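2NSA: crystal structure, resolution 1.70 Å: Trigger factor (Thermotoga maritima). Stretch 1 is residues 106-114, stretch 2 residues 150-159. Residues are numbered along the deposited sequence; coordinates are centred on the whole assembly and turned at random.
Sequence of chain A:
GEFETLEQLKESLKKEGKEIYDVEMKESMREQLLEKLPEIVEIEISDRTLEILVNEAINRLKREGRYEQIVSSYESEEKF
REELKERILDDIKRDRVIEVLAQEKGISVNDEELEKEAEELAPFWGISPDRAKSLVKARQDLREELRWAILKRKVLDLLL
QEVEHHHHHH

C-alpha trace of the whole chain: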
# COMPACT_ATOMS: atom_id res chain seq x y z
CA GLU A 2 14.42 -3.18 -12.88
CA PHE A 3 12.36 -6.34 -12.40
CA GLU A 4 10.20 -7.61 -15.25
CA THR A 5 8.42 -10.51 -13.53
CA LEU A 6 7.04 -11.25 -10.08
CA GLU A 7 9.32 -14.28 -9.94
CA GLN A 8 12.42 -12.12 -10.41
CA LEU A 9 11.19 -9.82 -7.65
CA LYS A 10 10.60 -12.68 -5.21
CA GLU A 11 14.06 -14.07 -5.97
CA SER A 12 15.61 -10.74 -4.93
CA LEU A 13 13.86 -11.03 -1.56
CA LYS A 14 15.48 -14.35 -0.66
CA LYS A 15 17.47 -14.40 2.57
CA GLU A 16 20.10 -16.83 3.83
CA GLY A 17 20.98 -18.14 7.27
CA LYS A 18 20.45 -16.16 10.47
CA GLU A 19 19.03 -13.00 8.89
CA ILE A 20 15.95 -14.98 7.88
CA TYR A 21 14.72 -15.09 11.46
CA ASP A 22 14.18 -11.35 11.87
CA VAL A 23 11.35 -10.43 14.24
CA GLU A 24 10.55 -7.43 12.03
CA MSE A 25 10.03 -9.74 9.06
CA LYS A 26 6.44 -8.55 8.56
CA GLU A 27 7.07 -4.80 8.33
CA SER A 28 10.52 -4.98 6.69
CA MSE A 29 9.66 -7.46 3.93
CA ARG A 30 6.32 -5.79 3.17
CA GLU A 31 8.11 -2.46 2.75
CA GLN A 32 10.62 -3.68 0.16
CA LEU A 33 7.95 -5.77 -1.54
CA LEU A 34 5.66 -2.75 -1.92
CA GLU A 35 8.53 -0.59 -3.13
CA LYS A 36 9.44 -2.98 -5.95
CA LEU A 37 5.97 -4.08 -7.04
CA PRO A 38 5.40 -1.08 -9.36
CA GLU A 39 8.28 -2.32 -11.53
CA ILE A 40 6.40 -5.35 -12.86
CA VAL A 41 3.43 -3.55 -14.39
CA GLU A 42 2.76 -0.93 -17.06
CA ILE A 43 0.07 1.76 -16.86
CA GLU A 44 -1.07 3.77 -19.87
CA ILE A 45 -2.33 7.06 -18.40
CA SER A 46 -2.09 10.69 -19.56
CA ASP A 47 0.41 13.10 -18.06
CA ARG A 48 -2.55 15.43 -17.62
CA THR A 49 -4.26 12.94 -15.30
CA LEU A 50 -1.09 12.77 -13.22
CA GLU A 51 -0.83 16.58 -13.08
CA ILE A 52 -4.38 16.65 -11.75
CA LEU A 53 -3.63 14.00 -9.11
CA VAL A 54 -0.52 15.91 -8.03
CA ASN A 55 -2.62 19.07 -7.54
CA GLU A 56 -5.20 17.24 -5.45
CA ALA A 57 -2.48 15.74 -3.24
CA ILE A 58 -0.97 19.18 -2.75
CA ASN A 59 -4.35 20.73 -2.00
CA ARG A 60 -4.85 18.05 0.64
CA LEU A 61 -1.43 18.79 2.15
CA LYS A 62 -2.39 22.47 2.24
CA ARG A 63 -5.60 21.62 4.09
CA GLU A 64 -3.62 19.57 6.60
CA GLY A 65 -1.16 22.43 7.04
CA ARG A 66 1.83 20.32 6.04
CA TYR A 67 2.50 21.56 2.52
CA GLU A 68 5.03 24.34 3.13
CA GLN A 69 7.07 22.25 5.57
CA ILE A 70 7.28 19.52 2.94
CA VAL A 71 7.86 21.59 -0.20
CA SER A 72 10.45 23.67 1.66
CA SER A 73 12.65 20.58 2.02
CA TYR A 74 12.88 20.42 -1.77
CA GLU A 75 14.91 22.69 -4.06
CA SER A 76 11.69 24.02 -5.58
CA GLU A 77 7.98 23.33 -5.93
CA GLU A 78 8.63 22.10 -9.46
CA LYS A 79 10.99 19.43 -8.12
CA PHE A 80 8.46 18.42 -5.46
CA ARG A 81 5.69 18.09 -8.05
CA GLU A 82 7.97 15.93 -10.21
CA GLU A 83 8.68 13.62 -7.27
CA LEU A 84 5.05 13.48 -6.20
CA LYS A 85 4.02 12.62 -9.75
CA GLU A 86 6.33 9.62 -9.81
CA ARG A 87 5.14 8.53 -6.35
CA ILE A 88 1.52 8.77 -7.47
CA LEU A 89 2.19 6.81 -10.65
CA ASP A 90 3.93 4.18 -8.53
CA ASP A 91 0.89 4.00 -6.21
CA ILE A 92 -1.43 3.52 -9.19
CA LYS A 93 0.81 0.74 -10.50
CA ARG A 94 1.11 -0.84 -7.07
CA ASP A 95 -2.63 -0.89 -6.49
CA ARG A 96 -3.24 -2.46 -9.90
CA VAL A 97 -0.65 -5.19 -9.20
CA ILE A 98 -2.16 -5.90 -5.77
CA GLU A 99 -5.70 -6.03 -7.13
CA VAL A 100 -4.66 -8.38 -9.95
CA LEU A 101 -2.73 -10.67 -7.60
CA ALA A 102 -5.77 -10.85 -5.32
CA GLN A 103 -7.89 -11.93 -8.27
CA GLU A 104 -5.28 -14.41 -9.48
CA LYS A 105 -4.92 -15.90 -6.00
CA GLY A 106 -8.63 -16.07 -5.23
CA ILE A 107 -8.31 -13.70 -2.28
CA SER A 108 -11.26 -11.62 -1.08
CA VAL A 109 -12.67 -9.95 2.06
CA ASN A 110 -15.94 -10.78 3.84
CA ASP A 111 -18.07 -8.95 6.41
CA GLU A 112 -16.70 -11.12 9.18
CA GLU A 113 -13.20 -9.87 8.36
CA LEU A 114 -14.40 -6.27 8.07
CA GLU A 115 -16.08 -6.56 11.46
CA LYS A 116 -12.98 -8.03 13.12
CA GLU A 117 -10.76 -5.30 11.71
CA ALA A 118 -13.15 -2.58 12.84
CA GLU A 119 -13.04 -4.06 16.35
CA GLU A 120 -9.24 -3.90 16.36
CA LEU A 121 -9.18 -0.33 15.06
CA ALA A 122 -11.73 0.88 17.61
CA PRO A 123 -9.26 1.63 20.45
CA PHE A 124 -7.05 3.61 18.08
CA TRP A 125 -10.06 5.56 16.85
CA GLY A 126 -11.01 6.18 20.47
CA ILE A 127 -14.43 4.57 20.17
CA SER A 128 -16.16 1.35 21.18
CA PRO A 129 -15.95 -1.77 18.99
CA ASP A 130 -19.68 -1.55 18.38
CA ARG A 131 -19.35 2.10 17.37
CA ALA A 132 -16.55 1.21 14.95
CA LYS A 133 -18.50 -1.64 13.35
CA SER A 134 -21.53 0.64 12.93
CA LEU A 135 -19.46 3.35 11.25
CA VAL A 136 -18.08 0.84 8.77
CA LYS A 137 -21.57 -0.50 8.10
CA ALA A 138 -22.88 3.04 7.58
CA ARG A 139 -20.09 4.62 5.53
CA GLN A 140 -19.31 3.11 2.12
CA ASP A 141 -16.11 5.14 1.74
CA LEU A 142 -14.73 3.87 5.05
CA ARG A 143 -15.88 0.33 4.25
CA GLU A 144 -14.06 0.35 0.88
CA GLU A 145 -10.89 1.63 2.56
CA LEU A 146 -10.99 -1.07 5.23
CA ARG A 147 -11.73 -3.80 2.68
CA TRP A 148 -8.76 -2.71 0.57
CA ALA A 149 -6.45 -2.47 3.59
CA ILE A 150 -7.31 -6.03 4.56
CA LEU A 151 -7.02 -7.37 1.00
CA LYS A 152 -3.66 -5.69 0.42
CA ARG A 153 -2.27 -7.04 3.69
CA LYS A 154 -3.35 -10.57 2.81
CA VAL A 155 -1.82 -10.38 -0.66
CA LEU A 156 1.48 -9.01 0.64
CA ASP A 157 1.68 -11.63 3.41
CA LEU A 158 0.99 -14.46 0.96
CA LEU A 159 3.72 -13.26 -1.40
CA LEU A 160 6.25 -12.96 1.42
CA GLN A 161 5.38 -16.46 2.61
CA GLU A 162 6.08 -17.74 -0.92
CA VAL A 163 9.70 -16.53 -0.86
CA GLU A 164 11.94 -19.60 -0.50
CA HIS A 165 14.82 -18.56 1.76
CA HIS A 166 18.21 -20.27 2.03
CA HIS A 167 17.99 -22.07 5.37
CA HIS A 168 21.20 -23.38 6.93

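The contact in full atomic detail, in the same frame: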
# COMPACT_ATOMS: atom_id res chain seq x y z
N GLY A 106 -7.34 -15.74 -5.81
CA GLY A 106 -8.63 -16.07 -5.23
C GLY A 106 -8.83 -15.50 -3.84
O GLY A 106 -9.53 -16.08 -3.01
N ILE A 107 -8.21 -14.35 -3.58
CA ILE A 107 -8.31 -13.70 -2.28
C ILE A 107 -9.40 -12.64 -2.29
O ILE A 107 -9.55 -11.90 -3.27
CB ILE A 107 -6.96 -13.03 -1.90
CG1 ILE A 107 -5.83 -14.06 -1.97
CG2 ILE A 107 -7.05 -12.41 -0.51
CD1 ILE A 107 -6.09 -15.30 -1.12
N SER A 108 -10.17 -12.58 -1.20
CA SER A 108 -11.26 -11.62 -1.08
C SER A 108 -11.42 -11.22 0.39
O SER A 108 -10.66 -11.67 1.24
CB SER A 108 -12.56 -12.25 -1.59
OG SER A 108 -13.59 -11.28 -1.73
N VAL A 109 -12.41 -10.38 0.69
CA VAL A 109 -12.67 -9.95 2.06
C VAL A 109 -14.16 -10.05 2.36
O VAL A 109 -14.98 -9.58 1.58
CB VAL A 109 -12.22 -8.48 2.30
CG1 VAL A 109 -12.49 -8.08 3.74
CG2 VAL A 109 -10.74 -8.33 1.98
N ASN A 110 -14.52 -10.67 3.49
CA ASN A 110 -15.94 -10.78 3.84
C ASN A 110 -16.31 -9.85 4.99
O ASN A 110 -15.45 -9.17 5.55
CB ASN A 110 -16.30 -12.24 4.18
CG ASN A 110 -15.46 -12.81 5.30
OD1 ASN A 110 -15.26 -12.18 6.33
ND2 ASN A 110 -14.96 -14.03 5.10
N ASP A 111 -17.59 -9.82 5.34
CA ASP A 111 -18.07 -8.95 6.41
C ASP A 111 -17.50 -9.32 7.76
O ASP A 111 -17.28 -8.47 8.62
CB ASP A 111 -19.60 -8.98 6.49
CG ASP A 111 -20.25 -8.44 5.23
OD1 ASP A 111 -19.76 -7.41 4.71
OD2 ASP A 111 -21.25 -9.04 4.77
N GLU A 112 -17.25 -10.61 7.94
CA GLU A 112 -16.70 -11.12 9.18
C GLU A 112 -15.32 -10.49 9.38
O GLU A 112 -14.96 -10.06 10.48
CB GLU A 112 -16.60 -12.64 9.10
CG GLU A 112 -16.49 -13.34 10.44
CD GLU A 112 -15.21 -13.02 11.16
OE1 GLU A 112 -14.13 -13.32 10.61
OE2 GLU A 112 -15.29 -12.46 12.28
N GLU A 113 -14.54 -10.44 8.30
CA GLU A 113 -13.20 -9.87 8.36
C GLU A 113 -13.26 -8.36 8.57
O GLU A 113 -12.44 -7.80 9.29
CB GLU A 113 -12.44 -10.19 7.08
CG GLU A 113 -12.13 -11.67 6.93
CD GLU A 113 -11.43 -11.97 5.63
OE1 GLU A 113 -12.07 -11.85 4.57
OE2 GLU A 113 -10.23 -12.33 5.67
N LEU A 114 -14.23 -7.71 7.93
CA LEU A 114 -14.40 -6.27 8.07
C LEU A 114 -14.75 -5.96 9.52
O LEU A 114 -14.21 -5.03 10.12
CB LEU A 114 -15.52 -5.77 7.15
CG LEU A 114 -15.23 -5.72 5.65
CD1 LEU A 114 -16.50 -5.34 4.89
CD2 LEU A 114 -14.13 -4.68 5.39
N ILE A 150 -7.37 -4.62 4.22
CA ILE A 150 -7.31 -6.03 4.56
C ILE A 150 -6.83 -6.88 3.39
O ILE A 150 -5.95 -7.74 3.55
CB ILE A 150 -8.69 -6.56 5.02
CG1 ILE A 150 -9.14 -5.81 6.28
CG2 ILE A 150 -8.61 -8.06 5.28
CD1 ILE A 150 -10.59 -6.08 6.66
N LEU A 151 -7.39 -6.63 2.20
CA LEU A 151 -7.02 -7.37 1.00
C LEU A 151 -5.54 -7.23 0.68
O LEU A 151 -4.86 -8.22 0.41
CB LEU A 151 -7.85 -6.87 -0.19
CG LEU A 151 -7.69 -7.64 -1.50
CD1 LEU A 151 -8.45 -8.97 -1.38
CD2 LEU A 151 -8.26 -6.84 -2.66
N LYS A 152 -5.06 -5.99 0.70
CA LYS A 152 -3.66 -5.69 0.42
C LYS A 152 -2.74 -6.40 1.41
O LYS A 152 -1.73 -6.98 1.00
CB LYS A 152 -3.46 -4.18 0.49
CG LYS A 152 -2.03 -3.71 0.33
CD LYS A 152 -2.01 -2.19 0.29
CE LYS A 152 -0.63 -1.64 0.07
NZ LYS A 152 -0.65 -0.15 0.18
N ARG A 153 -3.09 -6.37 2.69
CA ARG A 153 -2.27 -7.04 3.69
C ARG A 153 -2.20 -8.54 3.43
O ARG A 153 -1.14 -9.15 3.55
CB ARG A 153 -2.80 -6.79 5.11
CG ARG A 153 -1.97 -7.47 6.20
CD ARG A 153 -0.49 -7.07 6.12
NE ARG A 153 -0.23 -5.71 6.58
CZ ARG A 153 -0.31 -5.32 7.85
NH1 ARG A 153 -0.67 -6.18 8.80
NH2 ARG A 153 -0.04 -4.06 8.17
N LYS A 154 -3.33 -9.14 3.07
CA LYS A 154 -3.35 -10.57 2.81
C LYS A 154 -2.51 -10.92 1.58
O LYS A 154 -1.77 -11.90 1.60
CB LYS A 154 -4.79 -11.05 2.66
CG LYS A 154 -5.54 -10.97 3.98
CD LYS A 154 -7.05 -10.94 3.82
CE LYS A 154 -7.56 -12.22 3.21
NZ LYS A 154 -9.05 -12.29 3.32
N VAL A 155 -2.60 -10.11 0.53
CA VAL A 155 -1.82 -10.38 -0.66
C VAL A 155 -0.33 -10.25 -0.37
O VAL A 155 0.46 -11.11 -0.76
CB VAL A 155 -2.23 -9.43 -1.82
CG1 VAL A 155 -1.28 -9.60 -3.00
CG2 VAL A 155 -3.66 -9.75 -2.26
N LEU A 156 0.06 -9.19 0.33
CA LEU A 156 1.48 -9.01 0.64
C LEU A 156 2.01 -10.16 1.51
O LEU A 156 3.09 -10.69 1.24
CB LEU A 156 1.71 -7.68 1.36
CG LEU A 156 1.36 -6.45 0.52
CD1 LEU A 156 1.48 -5.22 1.41
CD2 LEU A 156 2.29 -6.34 -0.69
N ASP A 157 1.25 -10.54 2.53
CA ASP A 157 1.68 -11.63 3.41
C ASP A 157 1.85 -12.94 2.64
O ASP A 157 2.82 -13.66 2.84
CB ASP A 157 0.69 -11.82 4.56
CG ASP A 157 0.80 -10.73 5.62
OD1 ASP A 157 1.72 -9.90 5.52
OD2 ASP A 157 -0.02 -10.72 6.55
N LEU A 158 0.90 -13.24 1.75
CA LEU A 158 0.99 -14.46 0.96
C LEU A 158 2.24 -14.45 0.08
O LEU A 158 2.93 -15.47 -0.03
CB LEU A 158 -0.25 -14.62 0.08
CG LEU A 158 -1.52 -15.10 0.78
CD1 LEU A 158 -2.72 -14.92 -0.15
CD2 LEU A 158 -1.37 -16.57 1.17
N LEU A 159 2.53 -13.32 -0.56
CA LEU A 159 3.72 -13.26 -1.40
C LEU A 159 4.98 -13.48 -0.57
O LEU A 159 5.86 -14.24 -0.97
CB LEU A 159 3.80 -11.91 -2.13
CG LEU A 159 2.70 -11.64 -3.16
CD1 LEU A 159 2.87 -10.23 -3.70
CD2 LEU A 159 2.76 -12.66 -4.29

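A lysine side chain that reaches from a helix past apolar neighbours can place its ammonium group where a carboxylate and a backbone carbonyl both accept from it, and this segment of trigger factor illustrates the principle. Lys154 points toward the opposing loop and ends in two short hydrogen bonds: NZ donates to Glu113 OE2 at 2.6 Å, as part of a salt bridge, and to the backbone Ser108 O at 2.7 Å. The ammonium group thereby ties the helix that runs through residues 150-159 both to the extended segment and to the first turn of the helix that follows it.

Glu113 is itself held in place. Its OE1 accepts from Asn110 N at 2.9 Å, while its backbone N donates to Asn110 OD1 at 2.7 Å. The second bond caps the helix starting at Asp111, and the pair forms a reciprocal capping box. One carboxylate thus serves the cap through OE1 and the lysine through OE2.

The backbones supply no hydrogen bonds to each other; each helical residue from Lys154 to Leu159 instead donates its N to the carbonyl four residues earlier. Following the Schellman turn at Gly106, whose positive phi suits glycine, the chain runs extended through Val109, and side chains alternate: Ile107 and Val109 point toward the helix, Ser108 away.

Mostly apolar contacts make up the rest of the interface. Ile107 spans two helical turns, its CG2 lying 3.8 Å from Leu151 CD1 and its CD1 3.5 Å from Leu158 CD1; the same CG2 packs 3.8 Å from Lys154 CE, so the lysine's aliphatic stem joins the apolar surface. Val109 CG2 sits 3.9 Å from both Ile150 CG2 and Leu151 CB. Farther along, Ile150 CD1 contacts a backbone carbonyl, Glu113 O, at 3.6 Å and approaches Leu114 CD2 at 4.0 Å. In all, the two stretches bury 438 Å², both sides summed.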